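Local coordinates for protein halogenase PltM (Pseudomonas fluorescens, PDB 6BZN) that halogenates phenolic compounds as a flavin-dependent enzyme, accepting an unusually wide range of substrates and of halides, namely chloride, bromide and iodide, at residues Lys163-Ser168 against Ala177-Ala182; Arg201-Arg206 against Asp334-Leu339; Leu211-Cys216 against Gly344-Leu349; Val400-Glu405 against Val477-Arg482; Ala429-Leu434 against Leu460-Pro465. All blocks are in the same frame, centred on the assembly; numbering follows the deposited sequence.

Interaction 1. Residues Lys163-Ser168 against Ala177-Ala182; sequences KIESIS and ALSNAA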
# COMPACT_ATOMS: atom_id res chain seq x y z
N LYS A 163 -25.37 -7.15 9.17
CA LYS A 163 -25.88 -6.48 7.98
C LYS A 163 -26.33 -5.09 8.41
O LYS A 163 -27.22 -4.95 9.24
CB LYS A 163 -27.03 -7.30 7.37
CG LYS A 163 -27.75 -6.65 6.18
CD LYS A 163 -26.80 -6.06 5.15
CE LYS A 163 -27.37 -6.08 3.73
NZ LYS A 163 -28.56 -5.20 3.55
N ILE A 164 -25.67 -4.08 7.88
CA ILE A 164 -26.04 -2.70 8.12
C ILE A 164 -27.20 -2.38 7.20
O ILE A 164 -27.08 -2.52 5.99
CB ILE A 164 -24.87 -1.73 7.83
CG1 ILE A 164 -23.75 -1.95 8.85
CG2 ILE A 164 -25.33 -0.28 7.86
CD1 ILE A 164 -22.40 -1.42 8.41
N GLU A 165 -28.32 -1.95 7.78
CA GLU A 165 -29.52 -1.59 7.03
C GLU A 165 -29.55 -0.13 6.60
O GLU A 165 -30.02 0.18 5.52
CB GLU A 165 -30.76 -1.93 7.83
CG GLU A 165 -30.84 -3.42 8.13
CD GLU A 165 -32.26 -3.91 8.33
OE1 GLU A 165 -32.53 -5.07 7.93
OE2 GLU A 165 -33.08 -3.15 8.89
N SER A 166 -29.06 0.77 7.45
CA SER A 166 -28.90 2.17 7.08
C SER A 166 -27.95 2.88 8.03
O SER A 166 -27.73 2.43 9.16
CB SER A 166 -30.25 2.88 7.12
OG SER A 166 -30.78 2.82 8.43
N ILE A 167 -27.37 3.97 7.54
CA ILE A 167 -26.52 4.83 8.34
C ILE A 167 -27.07 6.24 8.24
O ILE A 167 -27.10 6.81 7.15
CB ILE A 167 -25.05 4.80 7.84
CG1 ILE A 167 -24.50 3.37 7.90
CG2 ILE A 167 -24.18 5.72 8.69
CD1 ILE A 167 -23.19 3.17 7.14
N SER A 168 -27.53 6.78 9.37
CA SER A 168 -28.09 8.14 9.41
C SER A 168 -27.06 9.08 10.00
O SER A 168 -26.50 8.81 11.05
CB SER A 168 -29.39 8.17 10.22
OG SER A 168 -30.36 7.35 9.57
N ALA A 177 -28.61 1.31 11.76
CA ALA A 177 -29.61 0.27 11.91
C ALA A 177 -29.00 -1.04 11.43
O ALA A 177 -28.29 -1.06 10.42
CB ALA A 177 -30.85 0.61 11.11
N LEU A 178 -29.29 -2.12 12.16
CA LEU A 178 -28.72 -3.45 11.91
C LEU A 178 -29.85 -4.46 11.74
O LEU A 178 -30.87 -4.35 12.41
CB LEU A 178 -27.86 -3.85 13.10
CG LEU A 178 -26.73 -2.89 13.48
CD1 LEU A 178 -26.19 -3.18 14.88
CD2 LEU A 178 -25.63 -2.95 12.44
N SER A 179 -29.68 -5.44 10.85
CA SER A 179 -30.70 -6.50 10.70
C SER A 179 -30.74 -7.34 11.97
O SER A 179 -29.69 -7.71 12.50
CB SER A 179 -30.42 -7.40 9.50
OG SER A 179 -30.29 -6.64 8.31
N ASN A 180 -31.95 -7.60 12.48
CA ASN A 180 -32.15 -8.45 13.67
C ASN A 180 -31.42 -7.96 14.94
O ASN A 180 -30.91 -8.76 15.74
CB ASN A 180 -31.78 -9.92 13.35
CG ASN A 180 -32.61 -10.50 12.21
OD1 ASN A 180 -33.75 -10.09 11.97
ND2 ASN A 180 -32.05 -11.48 11.51
N ALA A 181 -31.39 -6.64 15.12
CA ALA A 181 -30.85 -6.02 16.33
C ALA A 181 -31.30 -4.58 16.44
O ALA A 181 -31.66 -3.96 15.44
CB ALA A 181 -29.33 -6.10 16.34
N ALA A 182 -31.26 -4.04 17.65
CA ALA A 182 -31.59 -2.64 17.89
C ALA A 182 -30.54 -1.72 17.24
O ALA A 182 -29.38 -2.13 17.08
CB ALA A 182 -31.69 -2.35 19.38
O HOH W 1 -27.05 -7.72 11.56

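Interaction 2. Residues Arg201-Arg206 against Asp334-Leu339; sequences RQLGLR and DRFCLL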
# COMPACT_ATOMS: atom_id res chain seq x y z
N ARG A 201 -20.73 4.79 -0.87
CA ARG A 201 -21.89 4.61 -1.77
C ARG A 201 -22.99 5.61 -1.44
O ARG A 201 -23.51 6.27 -2.33
CB ARG A 201 -22.43 3.17 -1.70
CG ARG A 201 -21.47 2.11 -2.23
CD ARG A 201 -22.15 0.75 -2.41
NE ARG A 201 -22.78 0.29 -1.17
CZ ARG A 201 -22.32 -0.66 -0.33
NH1 ARG A 201 -21.19 -1.33 -0.56
NH2 ARG A 201 -23.03 -0.94 0.76
N GLN A 202 -23.30 5.77 -0.16
CA GLN A 202 -24.45 6.62 0.21
C GLN A 202 -24.14 8.13 0.12
O GLN A 202 -25.06 8.94 -0.05
CB GLN A 202 -24.98 6.23 1.58
CG GLN A 202 -24.34 6.93 2.77
CD GLN A 202 -24.90 6.44 4.09
OE1 GLN A 202 -25.17 5.25 4.24
NE2 GLN A 202 -25.11 7.35 5.03
N LEU A 203 -22.87 8.51 0.23
CA LEU A 203 -22.49 9.92 0.24
C LEU A 203 -22.21 10.50 -1.13
O LEU A 203 -22.09 11.71 -1.26
CB LEU A 203 -21.27 10.16 1.12
CG LEU A 203 -21.48 10.00 2.63
CD1 LEU A 203 -20.13 9.99 3.32
CD2 LEU A 203 -22.37 11.11 3.15
N GLY A 204 -22.05 9.64 -2.13
CA GLY A 204 -21.84 10.09 -3.49
C GLY A 204 -20.51 10.78 -3.72
O GLY A 204 -20.44 11.73 -4.50
N LEU A 205 -19.46 10.33 -3.03
CA LEU A 205 -18.15 10.99 -3.15
C LEU A 205 -17.17 10.32 -4.13
O LEU A 205 -16.21 10.95 -4.53
CB LEU A 205 -17.49 11.14 -1.78
CG LEU A 205 -18.38 11.78 -0.70
CD1 LEU A 205 -17.82 11.56 0.70
CD2 LEU A 205 -18.56 13.25 -0.98
N ARG A 206 -17.43 9.08 -4.52
CA ARG A 206 -16.49 8.33 -5.36
C ARG A 206 -16.66 8.61 -6.85
O ARG A 206 -17.78 8.76 -7.35
CB ARG A 206 -16.62 6.84 -5.10
CG ARG A 206 -15.51 6.04 -5.74
CD ARG A 206 -15.58 4.60 -5.34
NE ARG A 206 -15.23 4.43 -3.93
CZ ARG A 206 -15.15 3.25 -3.33
NH1 ARG A 206 -15.38 2.15 -4.03
NH2 ARG A 206 -14.84 3.18 -2.04
N ASP A 334 -18.71 16.53 9.21
CA ASP A 334 -18.92 16.79 10.63
C ASP A 334 -18.88 15.48 11.43
O ASP A 334 -18.29 15.44 12.52
CB ASP A 334 -20.29 17.46 10.87
CG ASP A 334 -20.37 18.89 10.34
OD1 ASP A 334 -19.35 19.44 9.88
OD2 ASP A 334 -21.47 19.48 10.39
N ARG A 335 -19.51 14.44 10.90
CA ARG A 335 -19.75 13.20 11.64
C ARG A 335 -19.15 11.93 11.03
O ARG A 335 -19.47 10.83 11.49
CB ARG A 335 -21.26 13.00 11.84
CG ARG A 335 -21.94 14.12 12.63
CD ARG A 335 -21.56 14.02 14.10
NE ARG A 335 -22.18 15.05 14.94
CZ ARG A 335 -22.19 15.03 16.27
NH1 ARG A 335 -21.62 14.03 16.96
NH2 ARG A 335 -22.78 16.02 16.95
N PHE A 336 -18.28 12.07 10.03
CA PHE A 336 -17.67 10.89 9.43
C PHE A 336 -16.29 11.16 8.89
O PHE A 336 -15.90 12.30 8.63
CB PHE A 336 -18.54 10.31 8.30
CG PHE A 336 -18.57 11.16 7.06
CD1 PHE A 336 -17.62 11.00 6.06
CD2 PHE A 336 -19.55 12.14 6.90
CE1 PHE A 336 -17.66 11.78 4.91
CE2 PHE A 336 -19.58 12.92 5.76
CZ PHE A 336 -18.63 12.75 4.76
N CYS A 337 -15.55 10.07 8.71
CA CYS A 337 -14.31 10.07 7.96
C CYS A 337 -14.22 8.74 7.22
O CYS A 337 -14.51 7.68 7.80
CB CYS A 337 -13.11 10.26 8.87
SG CYS A 337 -11.51 10.00 8.03
N LEU A 338 -13.85 8.82 5.94
CA LEU A 338 -13.49 7.65 5.16
C LEU A 338 -11.99 7.48 5.28
O LEU A 338 -11.23 8.41 5.00
CB LEU A 338 -13.85 7.83 3.69
CG LEU A 338 -15.29 7.63 3.24
CD1 LEU A 338 -16.30 8.33 4.12
CD2 LEU A 338 -15.45 8.02 1.78
N LEU A 339 -11.56 6.30 5.69
CA LEU A 339 -10.15 5.97 5.63
C LEU A 339 -9.72 5.77 4.17
O LEU A 339 -10.57 5.73 3.26
CB LEU A 339 -9.84 4.76 6.51
CG LEU A 339 -9.86 4.99 8.02
CD1 LEU A 339 -9.45 3.69 8.70
CD2 LEU A 339 -8.95 6.12 8.47

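Interaction 3. Residues Leu211-Cys216 against Gly344-Leu349; sequences LATDTC and GFIDPL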
# COMPACT_ATOMS: atom_id res chain seq x y z
N LEU A 211 -8.70 10.24 -13.34
CA LEU A 211 -7.63 9.28 -13.01
C LEU A 211 -6.83 8.92 -14.24
O LEU A 211 -7.41 8.57 -15.28
CB LEU A 211 -8.19 8.00 -12.36
CG LEU A 211 -8.72 8.21 -10.95
CD1 LEU A 211 -9.40 6.95 -10.46
CD2 LEU A 211 -7.61 8.62 -9.99
N ALA A 212 -5.51 9.00 -14.11
CA ALA A 212 -4.58 8.57 -15.17
C ALA A 212 -4.41 7.05 -15.25
O ALA A 212 -4.06 6.54 -16.30
CB ALA A 212 -3.22 9.23 -15.00
N THR A 213 -4.63 6.34 -14.14
CA THR A 213 -4.45 4.90 -14.09
C THR A 213 -5.80 4.20 -14.30
O THR A 213 -6.77 4.51 -13.60
CB THR A 213 -3.84 4.47 -12.74
OG1 THR A 213 -2.69 5.28 -12.46
CG2 THR A 213 -3.42 3.03 -12.77
N ASP A 214 -5.83 3.27 -15.25
CA ASP A 214 -7.00 2.45 -15.57
C ASP A 214 -6.50 1.02 -15.71
O ASP A 214 -6.01 0.62 -16.77
CB ASP A 214 -7.62 2.99 -16.87
CG ASP A 214 -8.91 2.27 -17.27
OD1 ASP A 214 -9.36 1.30 -16.62
OD2 ASP A 214 -9.49 2.73 -18.28
N THR A 215 -6.61 0.26 -14.62
CA THR A 215 -6.04 -1.06 -14.55
C THR A 215 -6.99 -2.06 -13.93
O THR A 215 -7.89 -1.68 -13.17
CB THR A 215 -4.72 -1.11 -13.73
OG1 THR A 215 -4.93 -0.63 -12.40
CG2 THR A 215 -3.61 -0.31 -14.41
N CYS A 216 -6.76 -3.32 -14.27
CA CYS A 216 -7.48 -4.46 -13.72
C CYS A 216 -6.47 -5.34 -12.98
O CYS A 216 -5.25 -5.15 -13.11
CB CYS A 216 -8.18 -5.26 -14.82
SG CYS A 216 -7.08 -5.99 -16.06
N GLY A 344 -9.94 6.17 -1.88
CA GLY A 344 -9.29 6.03 -3.16
C GLY A 344 -8.30 4.89 -3.20
O GLY A 344 -7.72 4.55 -2.17
N PHE A 345 -8.14 4.29 -4.37
CA PHE A 345 -7.12 3.27 -4.59
C PHE A 345 -6.60 3.38 -6.01
O PHE A 345 -7.37 3.67 -6.91
CB PHE A 345 -7.68 1.88 -4.37
CG PHE A 345 -6.62 0.81 -4.40
CD1 PHE A 345 -5.77 0.64 -3.32
CD2 PHE A 345 -6.46 -0.01 -5.50
CE1 PHE A 345 -4.78 -0.34 -3.33
CE2 PHE A 345 -5.49 -1.00 -5.52
CZ PHE A 345 -4.65 -1.17 -4.42
N ILE A 346 -5.31 3.12 -6.21
CA ILE A 346 -4.72 3.24 -7.54
C ILE A 346 -4.28 1.89 -8.08
O ILE A 346 -4.79 1.43 -9.10
CB ILE A 346 -3.57 4.26 -7.55
CG1 ILE A 346 -4.07 5.66 -7.12
CG2 ILE A 346 -2.90 4.32 -8.91
CD1 ILE A 346 -5.17 6.27 -7.98
N ASP A 347 -3.34 1.24 -7.41
CA ASP A 347 -2.78 -0.00 -7.94
C ASP A 347 -1.95 -0.68 -6.86
O ASP A 347 -1.46 -0.02 -5.97
CB ASP A 347 -1.90 0.31 -9.17
CG ASP A 347 -1.65 -0.89 -10.08
OD1 ASP A 347 -0.68 -1.63 -9.79
OD2 ASP A 347 -2.37 -1.08 -11.11
N PRO A 348 -1.80 -2.01 -6.93
CA PRO A 348 -0.85 -2.66 -6.02
C PRO A 348 0.61 -2.23 -6.21
O PRO A 348 1.42 -2.41 -5.28
CB PRO A 348 -1.00 -4.15 -6.34
CG PRO A 348 -1.71 -4.20 -7.67
CD PRO A 348 -2.60 -3.00 -7.68
N LEU A 349 0.94 -1.67 -7.37
CA LEU A 349 2.32 -1.33 -7.71
C LEU A 349 2.92 -0.33 -6.74
O LEU A 349 2.42 0.78 -6.59
CB LEU A 349 2.41 -0.76 -9.13
CG LEU A 349 3.83 -0.48 -9.61
CD1 LEU A 349 4.59 -1.77 -9.82
CD2 LEU A 349 3.85 0.37 -10.87

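Interaction 4. Residues Val400-Glu405 against Val477-Arg482; sequences VSCSYE and VMQQAR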
# COMPACT_ATOMS: atom_id res chain seq x y z
N VAL A 400 2.02 5.77 -10.41
CA VAL A 400 1.69 4.49 -10.99
C VAL A 400 1.46 4.63 -12.49
O VAL A 400 1.99 3.83 -13.26
CB VAL A 400 0.49 3.82 -10.29
CG1 VAL A 400 -0.03 2.63 -11.09
CG2 VAL A 400 0.89 3.37 -8.89
N SER A 401 0.69 5.62 -12.92
CA SER A 401 0.45 5.82 -14.35
C SER A 401 1.77 6.02 -15.10
O SER A 401 2.00 5.40 -16.14
CB SER A 401 -0.51 6.98 -14.61
OG SER A 401 -0.01 8.22 -14.14
N CYS A 402 2.65 6.85 -14.56
CA CYS A 402 3.96 7.06 -15.21
C CYS A 402 4.81 5.77 -15.20
O CYS A 402 5.55 5.52 -16.15
CB CYS A 402 4.70 8.23 -14.56
SG CYS A 402 3.87 9.82 -14.85
N SER A 403 4.70 4.96 -14.15
CA SER A 403 5.39 3.68 -14.09
C SER A 403 4.92 2.71 -15.18
O SER A 403 5.74 2.07 -15.83
CB SER A 403 5.22 3.03 -12.72
OG SER A 403 5.82 3.82 -11.71
N TYR A 404 3.61 2.60 -15.36
CA TYR A 404 3.07 1.72 -16.40
C TYR A 404 3.58 2.13 -17.80
O TYR A 404 3.78 1.28 -18.65
CB TYR A 404 1.54 1.70 -16.37
CG TYR A 404 0.91 0.64 -15.48
CD1 TYR A 404 0.73 0.85 -14.12
CD2 TYR A 404 0.45 -0.57 -16.02
CE1 TYR A 404 0.10 -0.10 -13.33
CE2 TYR A 404 -0.17 -1.52 -15.22
CZ TYR A 404 -0.35 -1.28 -13.87
OH TYR A 404 -0.98 -2.24 -13.07
N GLU A 405 3.79 3.42 -18.04
CA GLU A 405 4.38 3.87 -19.31
C GLU A 405 5.86 3.47 -19.38
O GLU A 405 6.33 3.03 -20.43
CB GLU A 405 4.23 5.38 -19.48
CG GLU A 405 4.76 5.93 -20.79
CD GLU A 405 4.01 5.45 -22.03
OE1 GLU A 405 2.84 5.02 -21.93
OE2 GLU A 405 4.61 5.52 -23.12
N VAL A 477 7.48 14.55 -18.08
CA VAL A 477 8.25 13.88 -19.13
C VAL A 477 7.54 12.59 -19.56
O VAL A 477 7.37 12.35 -20.77
CB VAL A 477 9.72 13.58 -18.73
CG1 VAL A 477 10.38 12.62 -19.71
CG2 VAL A 477 10.53 14.87 -18.63
N MET A 478 7.13 11.77 -18.58
CA MET A 478 6.46 10.51 -18.89
C MET A 478 5.10 10.67 -19.56
O MET A 478 4.79 9.94 -20.49
CB MET A 478 6.31 9.64 -17.65
CG MET A 478 7.63 9.16 -17.05
SD MET A 478 8.71 8.30 -18.22
CE MET A 478 7.70 6.92 -18.71
N GLN A 479 4.29 11.62 -19.09
CA GLN A 479 2.96 11.83 -19.68
C GLN A 479 3.08 12.35 -21.12
O GLN A 479 2.35 11.89 -22.00
CB GLN A 479 2.08 12.76 -18.81
CG GLN A 479 1.66 12.15 -17.46
CD GLN A 479 0.74 10.92 -17.57
OE1 GLN A 479 0.10 10.69 -18.60
NE2 GLN A 479 0.66 10.14 -16.49
N GLN A 480 4.02 13.26 -21.35
CA GLN A 480 4.29 13.76 -22.70
C GLN A 480 4.80 12.65 -23.63
O GLN A 480 4.38 12.56 -24.79
CB GLN A 480 5.30 14.90 -22.64
CG GLN A 480 5.51 15.61 -23.96
CD GLN A 480 6.68 16.57 -23.91
OE1 GLN A 480 7.83 16.14 -23.96
NE2 GLN A 480 6.40 17.86 -23.79
N ALA A 481 5.68 11.80 -23.10
CA ALA A 481 6.14 10.61 -23.81
C ALA A 481 4.99 9.69 -24.22
O ALA A 481 4.96 9.20 -25.35
CB ALA A 481 7.16 9.85 -22.97
N ARG A 482 4.04 9.45 -23.30
CA ARG A 482 2.85 8.66 -23.64
C ARG A 482 2.05 9.40 -24.71
O ARG A 482 1.81 8.85 -25.79
CB ARG A 482 1.96 8.40 -22.41
CG ARG A 482 0.68 7.60 -22.71
CD ARG A 482 -0.23 7.45 -21.50
NE ARG A 482 -0.55 8.75 -20.89
CZ ARG A 482 -1.37 9.67 -21.40
NH1 ARG A 482 -2.02 9.47 -22.55
NH2 ARG A 482 -1.55 10.81 -20.75
O HOH W 2 4.77 5.87 -25.75

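Interaction 5. Residues Ala429-Leu434 against Leu460-Pro465; sequences AFLQKL and LSLDSP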
# COMPACT_ATOMS: atom_id res chain seq x y z
N ALA A 429 13.21 8.28 5.44
CA ALA A 429 14.12 8.99 6.34
C ALA A 429 13.38 10.01 7.19
O ALA A 429 13.66 10.13 8.39
CB ALA A 429 15.26 9.65 5.56
N PHE A 430 12.42 10.74 6.58
CA PHE A 430 11.63 11.72 7.32
C PHE A 430 10.82 11.06 8.45
O PHE A 430 10.82 11.54 9.59
CB PHE A 430 10.69 12.52 6.41
CG PHE A 430 10.12 13.74 7.08
CD1 PHE A 430 10.81 14.95 7.02
CD2 PHE A 430 8.94 13.67 7.80
CE1 PHE A 430 10.31 16.08 7.65
CE2 PHE A 430 8.43 14.80 8.44
CZ PHE A 430 9.12 16.00 8.36
N LEU A 431 10.15 9.97 8.13
CA LEU A 431 9.38 9.23 9.14
C LEU A 431 10.29 8.66 10.23
O LEU A 431 9.96 8.69 11.41
CB LEU A 431 8.56 8.11 8.49
CG LEU A 431 7.46 8.53 7.52
CD1 LEU A 431 6.98 7.32 6.72
CD2 LEU A 431 6.32 9.22 8.23
N GLN A 432 11.46 8.15 9.85
CA GLN A 432 12.42 7.61 10.81
C GLN A 432 12.82 8.67 11.85
O GLN A 432 12.92 8.37 13.03
CB GLN A 432 13.66 7.10 10.08
CG GLN A 432 14.71 6.45 10.97
CD GLN A 432 15.78 5.75 10.17
OE1 GLN A 432 16.13 6.18 9.06
NE2 GLN A 432 16.32 4.67 10.72
N LYS A 433 13.05 9.89 11.38
CA LYS A 433 13.38 11.04 12.24
C LYS A 433 12.25 11.41 13.20
O LYS A 433 12.49 11.62 14.41
CB LYS A 433 13.79 12.23 11.35
CG LYS A 433 14.03 13.57 12.06
CD LYS A 433 14.61 14.60 11.08
CE LYS A 433 15.08 15.88 11.76
NZ LYS A 433 14.07 16.50 12.67
N LEU A 434 11.01 11.46 12.69
CA LEU A 434 9.82 11.70 13.53
C LEU A 434 9.72 10.67 14.65
O LEU A 434 9.40 11.03 15.80
CB LEU A 434 8.53 11.66 12.69
CG LEU A 434 8.23 12.79 11.70
CD1 LEU A 434 6.98 12.48 10.88
CD2 LEU A 434 8.06 14.10 12.45
N LEU A 460 5.72 11.64 -1.95
CA LEU A 460 6.68 10.60 -1.56
C LEU A 460 7.73 11.05 -0.55
O LEU A 460 8.08 10.30 0.35
CB LEU A 460 7.37 10.01 -2.79
CG LEU A 460 6.49 9.31 -3.84
CD1 LEU A 460 7.39 8.78 -4.94
CD2 LEU A 460 5.69 8.17 -3.23
N SER A 461 8.23 12.28 -0.71
CA SER A 461 9.26 12.83 0.20
C SER A 461 8.70 13.40 1.49
O SER A 461 9.46 13.66 2.41
CB SER A 461 10.06 13.94 -0.48
OG SER A 461 9.32 15.16 -0.47
N LEU A 462 7.39 13.68 1.52
CA LEU A 462 6.71 14.44 2.58
C LEU A 462 7.11 15.91 2.69
O LEU A 462 6.23 16.76 2.87
CB LEU A 462 6.83 13.80 3.97
CG LEU A 462 6.08 12.48 4.20
CD1 LEU A 462 6.99 11.28 3.98
CD2 LEU A 462 5.53 12.43 5.62
N ASP A 463 8.40 16.23 2.63
CA ASP A 463 8.86 17.57 2.97
C ASP A 463 10.03 18.15 2.14
O ASP A 463 10.58 19.18 2.54
CB ASP A 463 9.21 17.61 4.45
CG ASP A 463 9.19 19.02 5.03
OD1 ASP A 463 8.25 19.80 4.77
OD2 ASP A 463 10.14 19.37 5.75
N SER A 464 10.39 17.55 1.01
CA SER A 464 11.54 18.02 0.21
C SER A 464 11.11 18.78 -1.05
O SER A 464 10.67 18.16 -2.02
CB SER A 464 12.40 16.83 -0.21
OG SER A 464 13.39 17.23 -1.16
N PRO A 465 11.26 20.12 -1.08
CA PRO A 465 10.87 20.81 -2.32
C PRO A 465 11.69 20.36 -3.55
O PRO A 465 11.16 20.28 -4.65
CB PRO A 465 11.10 22.29 -2.01
CG PRO A 465 11.14 22.39 -0.52
CD PRO A 465 11.64 21.07 -0.01

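Interaction 1. Residues Lys163-Ser168 against Ala177-Ala182
Glu165 and Ser179 meet through their side chains, the carboxylate of Glu165 reaching across to the hydroxyl of Ser179, just past the end of the partner strand. Ser179 OG donates to Glu165 OE1 over 2.8 Å, arriving on the anti side of that oxygen but 33° out of the carboxylate plane. Two features of Glu165 bring it there: CG lies beside its own backbone N (chi1 -61°), and the chain beyond CG is extended. The same hydroxyl, Ser179 OG, also touches Glu165 CG and Lys163 CG, each at 3.3 Å. The two strands involved, 164-170 and 173-178, form a beta hairpin interrupted by a classic beta bulge, in which Glu165 and Ser166 together face Ala177. Across the bulge Glu165 N donates to Ala177 O at 2.8 Å, and Ala177 N returns a bond to Ser166 O at 3.0 Å. Ser166 and Ala177 share one face of the sheet, where Ser166 OG rests 3.5 Å from Ala177 CB. On the other face the non-hydrogen-bonded pair Ile164 and Leu178 lean over one another at a slant, Ile164 CG1 lying 4.2 Å from Leu178 CD2, and Ile164 also packs on Val176. At the open end Ser179 N donates to Lys163 O at 3.0 Å, where a type II turn from Leu178 to Ala181 begins, and a water joins Lys163 N to Ser179 O.

Interaction 2. Residues Arg201-Arg206 against Asp334-Leu339
Leu203 and Phe336 approach from opposite directions, and the leucine can be followed outward atom by atom. Its CB points at the strand that carries Phe336. CG then swings beside the backbone N of Leu203 (chi1 -70°), and of the two methyls that branch from it CD1 does the touching. This methyl hangs over one face of the phenyl ring, 3.6 Å from the centroid and 20° off the ring normal, which is a CH-pi contact. It is offset toward the rim: Leu203 CD1 comes within 3.4 Å of Phe336 CE1. The same methyl also reaches the strand's next inward-facing residue, with Leu203 CD1 4.3 Å from Leu338 CD1. Leu205 supplies a second methyl from beyond the end of the helix. Leu205 CD1 stands 4.2 Å from Phe336 CE1, oblique to the ring, and 4.4 Å from Leu338 CD2. Between the two leucines Gly204, with positive phi, leaves the helix; both leucines face the strand. Phe336 and Leu338 alternate with Cys337, which faces the other side of the strand and packs on Leu364 of helix 352-374. Strand 336-338 is an edge of the five-stranded parallel sheet, which, with a GxGxxG pattern after strand 24-29, is consistent with a Rossmann-type FAD-binding fold. It lies next to strand 188-191; helix 198-203 covers its Phe336 side, Leu199 adding to the packing, and carries the FAD-binding residue Arg201.

Interaction 3. Residues Leu211-Cys216 against Gly344-Leu349
An Asx turn in the loop between helices 340-343 and 352-374 presents Asp347 to the start of strand 215-223. Within the turn Asp347 OD1 accepts from Leu349 N at 2.9 Å, and Asp347 OD2 accepts from Thr215 OG1 at 2.9 Å across the contact. Each carboxylate oxygen uses its anti lone pair for these bonds, the one directed away from the other oxygen, so the group is held from both ends. Thr215 can deliver its hydroxyl because OG1 lies between the backbone N and the carbonyl carbon (chi1 58°), while the side chain crosses that of Asp347 at about a right angle. The buried carboxylate has further partners: Tyr404 OH bonds to OD2, its strongest polar partner, and Trp257 NE1 to OD1. Four hydrogen bonds thus fix the rotation of the carboxylate. The other half of the contact is van der Waals packing round Ile346. Ile346 sends its two branches to different partners, CD1 lying 3.9 Å from Leu211 CD2 and CG2 lying 3.7 Å from Thr213 OG1. That threonine hydroxyl is itself bonded to Asp397, so Ile346 meets it only by van der Waals packing, Ile346 CG2 also lying 3.9 Å from Thr213 CB. Asn325 ties the two segments together from outside, giving ND2 to Ile346 O and taking Thr215 N on OD1. Helix 383-406 lies against the contact, with Val400, Ser401 and Tyr404 packed on Asp347, Thr213 and Thr215, while Pro348 extends to Trp257 and Trp259 of strand 256-262.

Interaction 4. Residues Val400-Glu405 against Val477-Arg482
Cys402 and Met478 form the close-packed part of this contact, Cys402 SG lying 3.7 Å and Cys402 CB 3.8 Å from Met478 CB. The methionine then folds back on itself, bent at both chi2 (-54°) and chi3 (-60°), which brings its terminal methyl over the first helix: Met478 CE touches Cys402 O at 3.6 Å and Glu405 CG at 3.7 Å. Trp416 of helix 410-441 packs on both Cys402 and Met478, and Leu412 of the same helix and Thr491 of helix 488-502 add to the cover on the methionine. The two elements are helices 383-406 and 465-483 of the helical part of the fold; the axes of segments 400-405 and 477-482 approach to 9.3 Å and cross at 52°, and the backbones come closest at Cys402 and Met478. Toward solvent the contact turns polar. Glu405 reaches across with its carboxylate over the aliphatic stem of Arg482, OE1 lying 3.5 Å from Arg482 CG, but Glu405 OE1 stays 5.1 Å from Arg482 NE, so the opposite charges are near without pairing. Arg482 instead turns to its own helix, where NE and NH2 both grip Gln479 OE1 side-on, in the guanidinium plane. Held in this way, the Gln479 amide sets NE2 toward Ser401 OG, 3.1 Å away, and toward the Cys402 sulfur; the serine hydroxyl is already bonded to Asp397 O one turn earlier. At the exposed edge of the contact a water donates to Glu405 OE2 and, weakly, to Ala481 O.

Interaction 5. Residues Ala429-Leu434 against Leu460-Pro465
Leu462 has positive phi (66°) in the loop ahead of helix 465-483, and the backbone there comes to within 7.4 Å of helix 410-441, measured between the CA atoms of Phe430 and Leu462. An ST motif shapes the loop: Ser461 OG accepts from Ser464 N at 3.0 Å, and the same hydroxyl also bonds to Glu468. Ser464 follows as the N-cap of helix 465-483, its OG bonded to Tyr467 N. Against this loop Phe430 projects from the helix, with its ring carried on a CG that lies opposite the backbone N (chi1 -166°). Leu462 and Asp463 receive the ring, both meeting it obliquely. Leu462 CD2 is 4.2 Å from Phe430 CD2 and serves a second neighbour as well, since Leu431 CD2 stands at the same 4.2 Å from it; one methyl thus touches two successive side chains of the helix. Leu431 also packs on Phe72 and Leu73 of helix 68-81, so the contact continues into a further helix. Asp463 uses its carbon stem: its carboxylate plane is turned 60° from the ring, and its charge is taken up by a salt bridge from OD1 to Arg455 NE. Closest of the ring contacts is Phe430 CE1 to Asp463 CB at 3.7 Å, with Asp463 OD2 at 3.8 Å from the same ring carbon.

In the fold
Interaction 1 is a surface hairpin held by backbone and side-chain hydrogen bonds, whereas interactions 3 and 5 are buried, and interactions 2 and 4 are intermediate. Interaction 2 borders interaction 1, Ile167 O accepting from Gln202 NE2, but relies on apolar packing against an edge strand of the parallel sheet. Helix 383-406, part of interaction 4, also packs against interaction 3: the hydroxyl of Tyr404 reaches Asp347, and Ser401 packs on Thr213. Both mix polar and apolar chemistry, but in interaction 3 the carboxylate is buried, while in 4 Glu405 faces water. Interaction 5 involves the loop leading into helix 465-483, interaction 4 the C-terminal part of that helix, and interaction 5 is mostly hydrophobic.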